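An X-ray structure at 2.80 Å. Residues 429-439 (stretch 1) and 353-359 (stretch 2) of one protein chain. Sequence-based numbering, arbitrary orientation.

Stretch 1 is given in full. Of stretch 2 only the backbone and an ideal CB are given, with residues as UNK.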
# COMPACT_ATOMS: atom_id res chain seq x y z
N MET A 429 -1.13 -1.39 -3.95
CA MET A 429 -1.01 -2.83 -4.14
C MET A 429 -0.89 -3.17 -5.62
O MET A 429 -0.27 -4.18 -5.98
CB MET A 429 -2.23 -3.55 -3.56
CG MET A 429 -2.27 -3.57 -2.06
SD MET A 429 -3.45 -4.81 -1.51
CE MET A 429 -4.98 -4.19 -2.18
N ILE A 430 -1.46 -2.33 -6.49
CA ILE A 430 -1.48 -2.62 -7.92
C ILE A 430 -0.08 -2.73 -8.49
O ILE A 430 0.12 -3.39 -9.51
CB ILE A 430 -2.32 -1.54 -8.64
CG1 ILE A 430 -2.69 -2.00 -10.04
CG2 ILE A 430 -1.58 -0.21 -8.70
CD1 ILE A 430 -3.51 -3.25 -10.05
N ALA A 431 0.91 -2.10 -7.84
CA ALA A 431 2.27 -2.14 -8.36
C ALA A 431 2.81 -3.57 -8.40
O ALA A 431 3.56 -3.92 -9.32
CB ALA A 431 3.18 -1.22 -7.53
N GLU A 432 2.44 -4.39 -7.42
CA GLU A 432 2.86 -5.79 -7.44
C GLU A 432 2.37 -6.49 -8.71
O GLU A 432 3.12 -7.22 -9.35
CB GLU A 432 2.35 -6.52 -6.20
CG GLU A 432 2.62 -8.02 -6.19
CD GLU A 432 1.99 -8.74 -5.00
OE1 GLU A 432 1.50 -8.06 -4.07
OE2 GLU A 432 1.97 -9.98 -5.00
N ALA A 433 1.12 -6.24 -9.09
CA ALA A 433 0.58 -6.86 -10.29
C ALA A 433 1.26 -6.32 -11.54
O ALA A 433 1.50 -7.07 -12.49
CB ALA A 433 -0.94 -6.65 -10.36
N VAL A 434 1.58 -5.02 -11.55
CA VAL A 434 2.25 -4.44 -12.71
C VAL A 434 3.59 -5.12 -12.93
O VAL A 434 3.91 -5.57 -14.04
CB VAL A 434 2.42 -2.92 -12.55
CG1 VAL A 434 3.10 -2.34 -13.76
CG2 VAL A 434 1.07 -2.26 -12.36
N VAL A 435 4.40 -5.23 -11.87
CA VAL A 435 5.70 -5.87 -12.00
C VAL A 435 5.54 -7.34 -12.35
O VAL A 435 6.27 -7.88 -13.18
CB VAL A 435 6.53 -5.68 -10.71
CG1 VAL A 435 7.82 -6.47 -10.79
CG2 VAL A 435 6.82 -4.21 -10.49
N ALA A 436 4.55 -7.99 -11.74
CA ALA A 436 4.30 -9.40 -12.03
C ALA A 436 4.02 -9.61 -13.51
O ALA A 436 4.59 -10.51 -14.14
CB ALA A 436 3.13 -9.90 -11.18
N MET A 437 3.14 -8.78 -14.09
CA MET A 437 2.81 -8.95 -15.50
C MET A 437 3.96 -8.55 -16.41
O MET A 437 4.09 -9.08 -17.52
CB MET A 437 1.54 -8.16 -15.85
CG MET A 437 0.31 -8.63 -15.09
SD MET A 437 -1.26 -8.06 -15.76
CE MET A 437 -1.06 -8.52 -17.48
N GLU A 438 4.80 -7.61 -15.97
CA GLU A 438 5.96 -7.25 -16.77
C GLU A 438 6.88 -8.45 -16.96
O GLU A 438 7.45 -8.65 -18.04
CB GLU A 438 6.70 -6.08 -16.12
CG GLU A 438 7.76 -5.45 -17.01
CD GLU A 438 7.15 -4.62 -18.13
OE1 GLU A 438 6.34 -3.72 -17.83
OE2 GLU A 438 7.49 -4.89 -19.31
N PHE A 439 7.01 -9.29 -15.94
CA PHE A 439 7.82 -10.49 -16.07
C PHE A 439 7.00 -11.70 -16.48
O PHE A 439 7.48 -12.84 -16.35
CB PHE A 439 8.59 -10.73 -14.76
CG PHE A 439 9.71 -9.76 -14.56
CD1 PHE A 439 10.92 -9.94 -15.22
CD2 PHE A 439 9.54 -8.63 -13.79
CE1 PHE A 439 11.96 -9.05 -15.06
CE2 PHE A 439 10.58 -7.72 -13.63
CZ PHE A 439 11.79 -7.93 -14.27
N UNK A 353 -0.52 -2.01 -22.33
CA UNK A 353 -1.34 -2.96 -21.60
C UNK A 353 -0.96 -3.02 -20.12
O UNK A 353 -1.78 -3.46 -19.31
CB UNK A 353 -1.22 -4.35 -22.23
N UNK A 354 0.24 -2.56 -19.76
CA UNK A 354 0.74 -2.64 -18.40
C UNK A 354 0.79 -1.29 -17.71
O UNK A 354 1.56 -1.11 -16.76
CB UNK A 354 2.13 -3.27 -18.40
N UNK A 355 -0.02 -0.34 -18.17
CA UNK A 355 -0.18 0.95 -17.50
C UNK A 355 -1.38 0.85 -16.57
O UNK A 355 -2.51 0.66 -17.06
CB UNK A 355 -0.36 2.09 -18.51
N UNK A 356 -1.21 0.96 -15.26
CA UNK A 356 -2.34 0.77 -14.35
C UNK A 356 -3.26 1.99 -14.33
O UNK A 356 -2.86 3.12 -14.61
CB UNK A 356 -1.83 0.48 -12.94
N UNK A 357 -4.52 1.73 -14.00
CA UNK A 357 -5.48 2.79 -13.77
C UNK A 357 -6.01 2.74 -12.35
O UNK A 357 -6.35 1.67 -11.86
CB UNK A 357 -6.63 2.69 -14.77
N UNK A 358 -6.08 3.89 -11.68
CA UNK A 358 -6.44 3.95 -10.27
C UNK A 358 -7.62 4.89 -10.08
O UNK A 358 -7.69 5.96 -10.69
CB UNK A 358 -5.25 4.40 -9.42
N UNK A 359 -8.56 4.48 -9.23
CA UNK A 359 -9.63 5.33 -8.72
C UNK A 359 -9.37 5.55 -7.24
O UNK A 359 -9.22 4.59 -6.48
CB UNK A 359 -11.01 4.71 -8.96

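Stretch 1 is helical from Met 429 to Glu 438, and the side chains of Ile 430, Val 434, Met 437 and Glu 438 form the surface that stretch 2 crosses. That surface is mostly hydrocarbon, with a carboxylate at its C-terminal end.

At position 353 the CA-to-CB bond runs sideways, and the ideal CB finds nothing of the helix within 5.5 Å. Phi/psi of -69/-19 is helical and suits most residues, polar ones included. The residue is Asn 353.

Position 354 makes the main contact. Its CA lies 6.2 Å from the CA of Val 434, and its ideal CB points toward the helix, 4.3 Å from OE1 of Glu 438 and 4.8 Å from CG1 of Val 434. Beyond the CB lies a groove walled by Val 434, Met 437 and the side chain of Glu 438. A medium-sized aliphatic side chain, such as leucine, isoleucine or methionine, would suit the apolar walls; the carboxylate could also favour a donor. The residue is Leu 354, with chi1 m and chi2 t, and it has the largest covered area in stretch 2. Its CD2 packs 3.6 Å from CB of Met 437, while CD1 lies 3.4 Å from OE1 of Glu 438, a contact without a hydrogen bond. Its backbone O is 3.6 Å from CG1 of Val 434. A water with its O 3.1 Å from O of Leu 354 and 3.4 Å from OE1 of Glu 438 can donate to either, weakly to the latter, but need not serve both at once.

Position 355 points away from the helix, which therefore sets little limit on size or polarity. Ile 355 occupies it.

At position 356 the ideal CB again points toward stretch 1, 3.9 Å from CG1 of Ile 430 and 4.0 Å from CG2 of Val 434. So close an apolar surface favours a compact nonpolar residue: alanine, valine or proline, the last also permitted by phi/psi of -77/154. Pro 356 sets its CB 4.0 Å from both CG1 of Ile 430 and CG2 of Val 434.

Position 357 begins a strand and faces away; a CB would have room, so the helix does not demand Gly 357. Position 358 points sideways, and its extended backbone suits a beta-branched residue. Val 358 reaches the helix through CG2, 4.4 Å from CG2 of Ile 430. Position 359 is out of reach; its extended backbone suits beta-branched residues among others, and Val 359 makes no contact.

Stretch 2 353-359: NLIPGVV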
# COMPACT_ATOMS: atom_id res chain seq x y z
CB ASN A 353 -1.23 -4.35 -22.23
CG ASN A 353 -2.33 -5.29 -21.76
OD1 ASN A 353 -3.49 -4.91 -21.69
ND2 ASN A 353 -1.95 -6.52 -21.43
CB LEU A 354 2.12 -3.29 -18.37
CG LEU A 354 2.14 -4.72 -18.90
CD1 LEU A 354 3.49 -5.37 -18.65
CD2 LEU A 354 1.02 -5.55 -18.27
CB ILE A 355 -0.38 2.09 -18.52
CG1 ILE A 355 0.86 2.21 -19.40
CG2 ILE A 355 -0.67 3.40 -17.80
CD1 ILE A 355 0.72 3.22 -20.50
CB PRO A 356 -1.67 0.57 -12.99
CG PRO A 356 -0.40 1.42 -13.11
CD PRO A 356 0.05 1.26 -14.55
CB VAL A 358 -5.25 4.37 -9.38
CG1 VAL A 358 -5.68 4.50 -7.94
CG2 VAL A 358 -4.13 3.34 -9.49
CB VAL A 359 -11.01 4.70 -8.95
CG1 VAL A 359 -12.10 5.69 -8.54
CG2 VAL A 359 -11.17 4.29 -10.41
O HOH W 1 4.60 -0.85 -17.36
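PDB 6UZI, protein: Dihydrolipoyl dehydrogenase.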